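Local coordinates for neck appendage protein (Bacillus phage GA-1, PDB 3GUD), which forms part of the phage neck appendages and carries at its C-terminal end an intramolecular chaperone domain that mediates triple-beta-helix folding, at the interface of chains A and B. Sequence-based numbering; all coordinates share one arbitrary frame. Chains: chain A/B, Neck appendage protein.

Contact 1 pairs the C-terminal helices 102-120 of chains A and B, with A:Phe25 added from the loop before strand 26-30. Contact 2 lies about 14 Å away between C-alpha centres and continues along that strand to A:Gln27, where chain A meets the N-terminal stretch of chain B; A:Tyr43 and A:Phe45 extend it to B:Tyr66 and B:Val16. The start of the N-terminal stretch enters contact 3, about 22 Å from contact 1 and 19 Å from contact 2. Together the helix bundle and the extended N-terminal segment probably secure the three-chain assembly, an example of identical chains joined by contacts of different character.

Contact 1: the interface of chains A and B. Residues chain A 25, 106, 109-110; chain B 107, 110, 114.
B:Arg114 and A:Glu109 form a salt bridge between the paired helices 102-120 of the two chains, which belong to the three-helix bundle of the trimer. From CB the arginine runs extended through CG to NE, and its CG already lies 3.7 Å from OE2 of the A:Glu109 carboxylate. The CD methylene that follows lies against the A:Phe25 ring, modelled too tightly for its spacing to mean anything. NE then does two jobs. It donates to A:Glu109 OE2 at 3.2 Å, meeting the oxygen on its syn side but 30° out of the carboxylate plane, and a weak bond to OE1 accompanies it. The same NE stands over the face of A:Phe25, 3.6 Å from the ring centroid, as a cation-pi contact. Beyond it CZ is offset toward the ring's rim; at the tip NH2 turns toward A:Glu109 OE1, 3.6 Å away, and NH1 lies on the A:Phe25 side. A:Phe25 is also turned edge-to-face against B:Trp107, their planes 58° apart.

Deeper between the helices the packing is thioether against aliphatic carbon. B:Met110 and A:Glu109 slide past each other in opposite directions, bringing SD to 3.5 Å from the glutamate CG. The bend at chi3 (-49°) then swings the B:Met110 methyl toward A:Gln106, whose side chain it crosses at about a right angle. A:Met110 also crosses it steeply, with CG of A:Met110 3.8 Å from SD of B:Met110.

Contact 2: the interface of chains A and B. Residues chain A 27, 43, 45; chain B 8, 11-13, 16, 66.
Extended backbone at A:Gln27, in strand 26-30, faces the loop from B:Pro11 to B:Ser13, while that at A:Phe45, in strand 44-46, faces B:Tyr66 and B:Val16. The backbone NH of B:Ser13, just before helix 14-20, donates to the side-chain carbonyl OE1 of A:Gln27 at 2.7 Å. This bond is fairly straight at the hydrogen, yet the donor stands above the amide's carbonyl plane, 49° out of it, and not on a lone pair. A:Gln27 reaches it with CG wedged between the backbone N and carbonyl carbon (chi1 90°) and an extended chain beyond. Its CG passes 3.8 Å from the B:Pro11 carbonyl O, and B:Ile12 lies beside the same chain. The NE2 end rests over the centre of the A:Tyr43 ring, so a residue of the same chain backs the amide that grips B:Ser13.

A:Tyr43 and B:Tyr66 lie side by side, pointing the same way. The side-chain axes of A:Phe45 and B:Tyr66 cross at about a right angle, but their rings are only modestly tilted. A:Phe45 CZ and A:Tyr43 CB are both modelled too close to the CD2/CE2 edge of B:Tyr66, and the facing carbonyls of A:Tyr43 and B:Tyr66 can only accept. CG1 of B:Val16 lies 3.7 Å from A:Phe45 CZ and also sits over the centre of the B:Tyr66 ring. The A:Tyr43 phenol OH lies 3.1 Å from a bridging water, which is 2.6 Å from the B:Asp8 backbone O.

Contact 3: the interface of chains A and B. Residues chain A 96-98; chain B 3-5.
Strand 96-100 of chain A, which leads toward the C-terminal helix of this Peptidase S74 (endosialidase-type) intramolecular chaperone domain, receives the N-terminal arm of chain B. The guanidinium NH2 of B:Arg4 donates to the backbone O of A:Tyr98 at 2.7 Å. The bond runs nearly along the C=O axis, at 162°, but is bent at the hydrogen, and the acceptor lies 32° out of the guanidinium plane. NH2 is also modelled too close to B:Glu3 O, leaving its position uncertain. A nearly eclipsed chi2 turns the B:Arg4 chain toward the strand, in a conformation to be read with caution.

B:Glu3, the first residue modelled in its chain, has its backbone N in plane at the edge of the A:Tyr98 ring and 3.1 Å from the A:Tyr98 N, two donors facing each other. Its carboxylate crosses the A:Asn96 side chain at about a right angle, with the two planes 34° apart. As modelled, A:Asn96 OD1 crowds the carboxylate oxygens, and A:Asn96 O lies 3.0 Å from B:Glu3 OE2; acceptors meet acceptors, so both the amide's orientation and the carboxylate's placement are doubtful. Farther along the arm, A:Ile97 CG1 and CD1 lie over the face of the B:His5 imidazole, near its CE1/NE2 rim, with CD1 4.0 Å from CE1.

Contact 1: the interface of chains A and B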
loop_
_atom_site.group_PDB
_atom_site.type_symbol
_atom_site.label_atom_id
_atom_site.label_comp_id
_atom_site.label_asym_id
_atom_site.label_seq_id
_atom_site.Cartn_x
_atom_site.Cartn_y
_atom_site.Cartn_z
ATOM N N PHE A 25 4.755 14.489 7.976
ATOM C CA PHE A 25 4.804 14.171 6.551
ATOM C C PHE A 25 5.668 15.201 5.796
ATOM O O PHE A 25 5.588 16.405 6.071
ATOM C CB PHE A 25 3.399 14.154 5.938
ATOM C CG PHE A 25 2.504 13.068 6.461
ATOM C CD1 PHE A 25 3.032 11.913 7.010
ATOM C CD2 PHE A 25 1.121 13.195 6.365
ATOM C CE1 PHE A 25 2.197 10.912 7.479
ATOM C CE2 PHE A 25 0.281 12.203 6.828
ATOM C CZ PHE A 25 0.816 11.061 7.389
ATOM N N GLN A 106 0.769 3.328 7.087
ATOM C CA GLN A 106 -0.554 3.803 6.678
ATOM C C GLN A 106 -1.617 3.338 7.639
ATOM O O GLN A 106 -2.498 4.101 8.008
ATOM C CB GLN A 106 -0.908 3.320 5.285
ATOM C CG GLN A 106 -0.181 4.058 4.205
ATOM C CD GLN A 106 -0.766 3.786 2.843
ATOM O OE1 GLN A 106 -0.703 2.652 2.343
ATOM N NE2 GLN A 106 -1.338 4.825 2.221
ATOM N N GLU A 109 -1.415 5.408 10.755
ATOM C CA GLU A 109 -1.869 6.733 10.363
ATOM C C GLU A 109 -3.391 6.797 10.312
ATOM O O GLU A 109 -3.992 7.708 10.859
ATOM C CB GLU A 109 -1.264 7.151 9.019
ATOM C CG GLU A 109 -1.891 8.408 8.423
ATOM C CD GLU A 109 -1.632 9.661 9.250
ATOM O OE1 GLU A 109 -0.684 9.663 10.072
ATOM O OE2 GLU A 109 -2.376 10.651 9.080
ATOM N N MET A 110 -4.017 5.824 9.663
ATOM C CA MET A 110 -5.472 5.800 9.556
ATOM C C MET A 110 -6.195 5.468 10.860
ATOM O O MET A 110 -7.315 5.921 11.080
ATOM C CB MET A 110 -5.889 4.840 8.456
ATOM C CG MET A 110 -5.455 5.333 7.099
ATOM S SD MET A 110 -5.986 4.262 5.790
ATOM C CE MET A 110 -5.453 2.695 6.447
ATOM N N TRP B 107 -0.385 8.425 0.460
ATOM C CA TRP B 107 0.359 9.413 1.224
ATOM C C TRP B 107 -0.315 10.797 1.106
ATOM O O TRP B 107 -0.757 11.372 2.102
ATOM C CB TRP B 107 1.815 9.502 0.745
ATOM C CG TRP B 107 2.825 8.555 1.389
ATOM C CD1 TRP B 107 3.879 7.939 0.760
ATOM C CD2 TRP B 107 2.892 8.143 2.772
ATOM N NE1 TRP B 107 4.585 7.175 1.660
ATOM C CE2 TRP B 107 4.003 7.279 2.898
ATOM C CE3 TRP B 107 2.115 8.409 3.907
ATOM C CZ2 TRP B 107 4.357 6.680 4.126
ATOM C CZ3 TRP B 107 2.468 7.808 5.125
ATOM C CH2 TRP B 107 3.577 6.957 5.219
ATOM N N MET B 110 -3.594 11.077 2.794
ATOM C CA MET B 110 -3.506 11.161 4.248
ATOM C C MET B 110 -2.885 12.456 4.769
ATOM O O MET B 110 -3.220 12.908 5.860
ATOM C CB MET B 110 -2.754 9.956 4.786
ATOM C CG MET B 110 -3.526 8.680 4.563
ATOM S SD MET B 110 -2.699 7.265 5.240
ATOM C CE MET B 110 -1.068 7.518 4.570
ATOM N N ARG B 114 -4.900 15.091 7.003
ATOM C CA ARG B 114 -4.263 15.597 8.203
ATOM C C ARG B 114 -4.525 17.087 8.337
ATOM O O ARG B 114 -4.859 17.570 9.419
ATOM C CB ARG B 114 -2.763 15.358 8.149
ATOM C CG ARG B 114 -2.289 14.325 9.110
ATOM C CD ARG B 114 -0.923 13.873 8.711
ATOM N NE ARG B 114 -0.339 12.997 9.718
ATOM C CZ ARG B 114 0.783 13.261 10.387
ATOM N NH1 ARG B 114 1.459 14.380 10.146
ATOM N NH2 ARG B 114 1.239 12.398 11.287
#

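Contact 2: the interface of chains A and B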
loop_
_atom_site.group_PDB
_atom_site.type_symbol
_atom_site.label_atom_id
_atom_site.label_comp_id
_atom_site.label_asym_id
_atom_site.label_seq_id
_atom_site.Cartn_x
_atom_site.Cartn_y
_atom_site.Cartn_z
ATOM N N GLN A 27 7.579 16.352 1.731
ATOM C CA GLN A 27 7.858 16.142 0.319
ATOM C C GLN A 27 9.348 16.366 0.152
ATOM O O GLN A 27 9.938 17.202 0.831
ATOM C CB GLN A 27 7.020 17.051 -0.589
ATOM C CG GLN A 27 7.630 18.403 -0.934
ATOM C CD GLN A 27 6.702 19.250 -1.811
ATOM O OE1 GLN A 27 5.485 19.233 -1.645
ATOM N NE2 GLN A 27 7.283 19.989 -2.747
ATOM N N TYR A 43 8.681 14.953 -7.297
ATOM C CA TYR A 43 8.468 15.005 -5.862
ATOM C C TYR A 43 7.779 13.724 -5.373
ATOM O O TYR A 43 6.867 13.212 -6.028
ATOM C CB TYR A 43 7.658 16.242 -5.493
ATOM C CG TYR A 43 8.505 17.450 -5.192
ATOM C CD1 TYR A 43 9.285 17.498 -4.042
ATOM C CD2 TYR A 43 8.522 18.551 -6.045
ATOM C CE1 TYR A 43 10.062 18.606 -3.745
ATOM C CE2 TYR A 43 9.295 19.670 -5.759
ATOM C CZ TYR A 43 10.066 19.692 -4.603
ATOM O OH TYR A 43 10.845 20.792 -4.292
ATOM N N PHE A 45 6.026 11.976 -1.700
ATOM C CA PHE A 45 5.449 12.370 -0.421
ATOM C C PHE A 45 5.531 11.202 0.543
ATOM O O PHE A 45 5.288 10.062 0.154
ATOM C CB PHE A 45 3.981 12.780 -0.594
ATOM C CG PHE A 45 3.723 13.665 -1.790
ATOM C CD1 PHE A 45 2.714 13.358 -2.689
ATOM C CD2 PHE A 45 4.486 14.793 -2.020
ATOM C CE1 PHE A 45 2.471 14.164 -3.786
ATOM C CE2 PHE A 45 4.243 15.594 -3.119
ATOM C CZ PHE A 45 3.231 15.275 -3.996
ATOM N N ASP B 8 15.805 18.330 -1.289
ATOM C CA ASP B 8 14.650 19.197 -1.549
ATOM C C ASP B 8 13.570 18.875 -0.542
ATOM O O ASP B 8 12.383 18.814 -0.858
ATOM C CB ASP B 8 14.144 19.022 -2.983
ATOM C CG ASP B 8 15.173 19.451 -4.009
ATOM O OD1 ASP B 8 15.260 18.811 -5.074
ATOM O OD2 ASP B 8 15.910 20.421 -3.733
ATOM N N PRO B 11 8.085 20.309 4.152
ATOM C CA PRO B 11 6.682 19.944 4.315
ATOM C C PRO B 11 5.978 20.004 2.965
ATOM O O PRO B 11 6.528 20.534 2.001
ATOM C CB PRO B 11 6.157 21.014 5.270
ATOM C CG PRO B 11 7.384 21.486 6.014
ATOM C CD PRO B 11 8.468 21.457 4.989
ATOM N N ILE B 12 4.773 19.461 2.897
ATOM C CA ILE B 12 4.113 19.261 1.614
ATOM C C ILE B 12 3.465 20.532 1.042
ATOM O O ILE B 12 2.641 21.184 1.692
ATOM C CB ILE B 12 3.094 18.092 1.697
ATOM C CG1 ILE B 12 3.824 16.792 2.064
ATOM C CG2 ILE B 12 2.298 17.952 0.384
ATOM C CD1 ILE B 12 2.918 15.697 2.550
ATOM N N SER B 13 3.869 20.865 -0.183
ATOM C CA SER B 13 3.292 21.955 -0.969
ATOM C C SER B 13 1.784 22.066 -0.755
ATOM O O SER B 13 1.082 21.053 -0.617
ATOM C CB SER B 13 3.608 21.740 -2.457
ATOM O OG SER B 13 3.118 22.793 -3.259
ATOM N N VAL B 16 -0.172 21.764 -4.173
ATOM C CA VAL B 16 -0.293 20.315 -4.374
ATOM C C VAL B 16 -1.439 19.712 -3.560
ATOM O O VAL B 16 -2.316 19.044 -4.103
ATOM C CB VAL B 16 1.007 19.590 -4.002
ATOM C CG1 VAL B 16 0.852 18.079 -4.165
ATOM C CG2 VAL B 16 2.142 20.107 -4.858
ATOM N N TYR B 66 4.840 14.627 -9.319
ATOM C CA TYR B 66 4.723 14.041 -7.987
ATOM C C TYR B 66 4.580 12.529 -7.990
ATOM O O TYR B 66 4.333 11.926 -6.958
ATOM C CB TYR B 66 3.547 14.680 -7.255
ATOM C CG TYR B 66 3.878 16.094 -6.903
ATOM C CD1 TYR B 66 3.402 17.152 -7.656
ATOM C CD2 TYR B 66 4.740 16.362 -5.856
ATOM C CE1 TYR B 66 3.745 18.450 -7.332
ATOM C CE2 TYR B 66 5.085 17.644 -5.520
ATOM C CZ TYR B 66 4.596 18.689 -6.253
ATOM O OH TYR B 66 4.968 19.970 -5.891
HETATM O O HOH W 1 10.487 20.532 -1.237
#

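Contact 3: the interface of chains A and B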
loop_
_atom_site.group_PDB
_atom_site.type_symbol
_atom_site.label_atom_id
_atom_site.label_comp_id
_atom_site.label_asym_id
_atom_site.label_seq_id
_atom_site.Cartn_x
_atom_site.Cartn_y
_atom_site.Cartn_z
ATOM N N ASN A 96 25.071 2.375 5.828
ATOM C CA ASN A 96 23.858 1.822 6.405
ATOM C C ASN A 96 22.695 2.618 5.865
ATOM O O ASN A 96 22.886 3.578 5.112
ATOM C CB ASN A 96 23.877 1.868 7.941
ATOM C CG ASN A 96 24.200 3.248 8.486
ATOM O OD1 ASN A 96 23.309 4.064 8.709
ATOM N ND2 ASN A 96 25.484 3.517 8.691
ATOM N N ILE A 97 21.487 2.237 6.249
ATOM C CA ILE A 97 20.319 2.880 5.694
ATOM C C ILE A 97 19.111 2.505 6.528
ATOM O O ILE A 97 18.948 1.350 6.904
ATOM C CB ILE A 97 20.127 2.454 4.213
ATOM C CG1 ILE A 97 19.077 3.316 3.514
ATOM C CG2 ILE A 97 19.783 0.986 4.112
ATOM C CD1 ILE A 97 18.572 2.711 2.219
ATOM N N TYR A 98 18.289 3.499 6.844
ATOM C CA TYR A 98 16.992 3.264 7.454
ATOM C C TYR A 98 15.930 3.397 6.379
ATOM O O TYR A 98 15.984 4.305 5.552
ATOM C CB TYR A 98 16.719 4.283 8.549
ATOM C CG TYR A 98 17.541 4.089 9.801
ATOM C CD1 TYR A 98 18.855 4.547 9.872
ATOM C CD2 TYR A 98 16.997 3.462 10.923
ATOM C CE1 TYR A 98 19.614 4.381 11.027
ATOM C CE2 TYR A 98 17.746 3.288 12.086
ATOM C CZ TYR A 98 19.055 3.754 12.134
ATOM O OH TYR A 98 19.807 3.592 13.282
ATOM N N GLU B 3 19.963 6.112 6.412
ATOM C CA GLU B 3 20.226 7.545 6.330
ATOM C C GLU B 3 19.237 8.219 5.407
ATOM O O GLU B 3 18.279 7.592 4.931
ATOM C CB GLU B 3 21.646 7.841 5.809
ATOM C CG GLU B 3 22.758 7.924 6.878
ATOM C CD GLU B 3 23.235 6.565 7.318
ATOM O OE1 GLU B 3 24.421 6.428 7.673
ATOM O OE2 GLU B 3 22.411 5.636 7.286
ATOM N N ARG B 4 19.497 9.505 5.144
ATOM C CA ARG B 4 18.800 10.221 4.077
ATOM C C ARG B 4 19.565 10.331 2.745
ATOM O O ARG B 4 20.625 10.983 2.625
ATOM C CB ARG B 4 18.055 11.484 4.545
ATOM C CG ARG B 4 16.598 11.061 4.761
ATOM C CD ARG B 4 16.579 9.502 4.807
ATOM N NE ARG B 4 15.265 8.841 4.807
ATOM C CZ ARG B 4 15.101 7.525 4.641
ATOM N NH1 ARG B 4 13.879 6.957 4.641
ATOM N NH2 ARG B 4 16.180 6.782 4.423
ATOM N N HIS B 5 19.026 9.574 1.786
ATOM C CA HIS B 5 19.381 9.626 0.376
ATOM C C HIS B 5 18.449 10.645 -0.295
ATOM O O HIS B 5 18.246 10.617 -1.512
ATOM C CB HIS B 5 19.219 8.227 -0.240
ATOM C CG HIS B 5 20.081 7.191 0.414
ATOM N ND1 HIS B 5 20.363 5.965 -0.164
ATOM C CD2 HIS B 5 20.747 7.204 1.589
ATOM C CE1 HIS B 5 21.148 5.271 0.637
ATOM N NE2 HIS B 5 21.399 6.005 1.715
#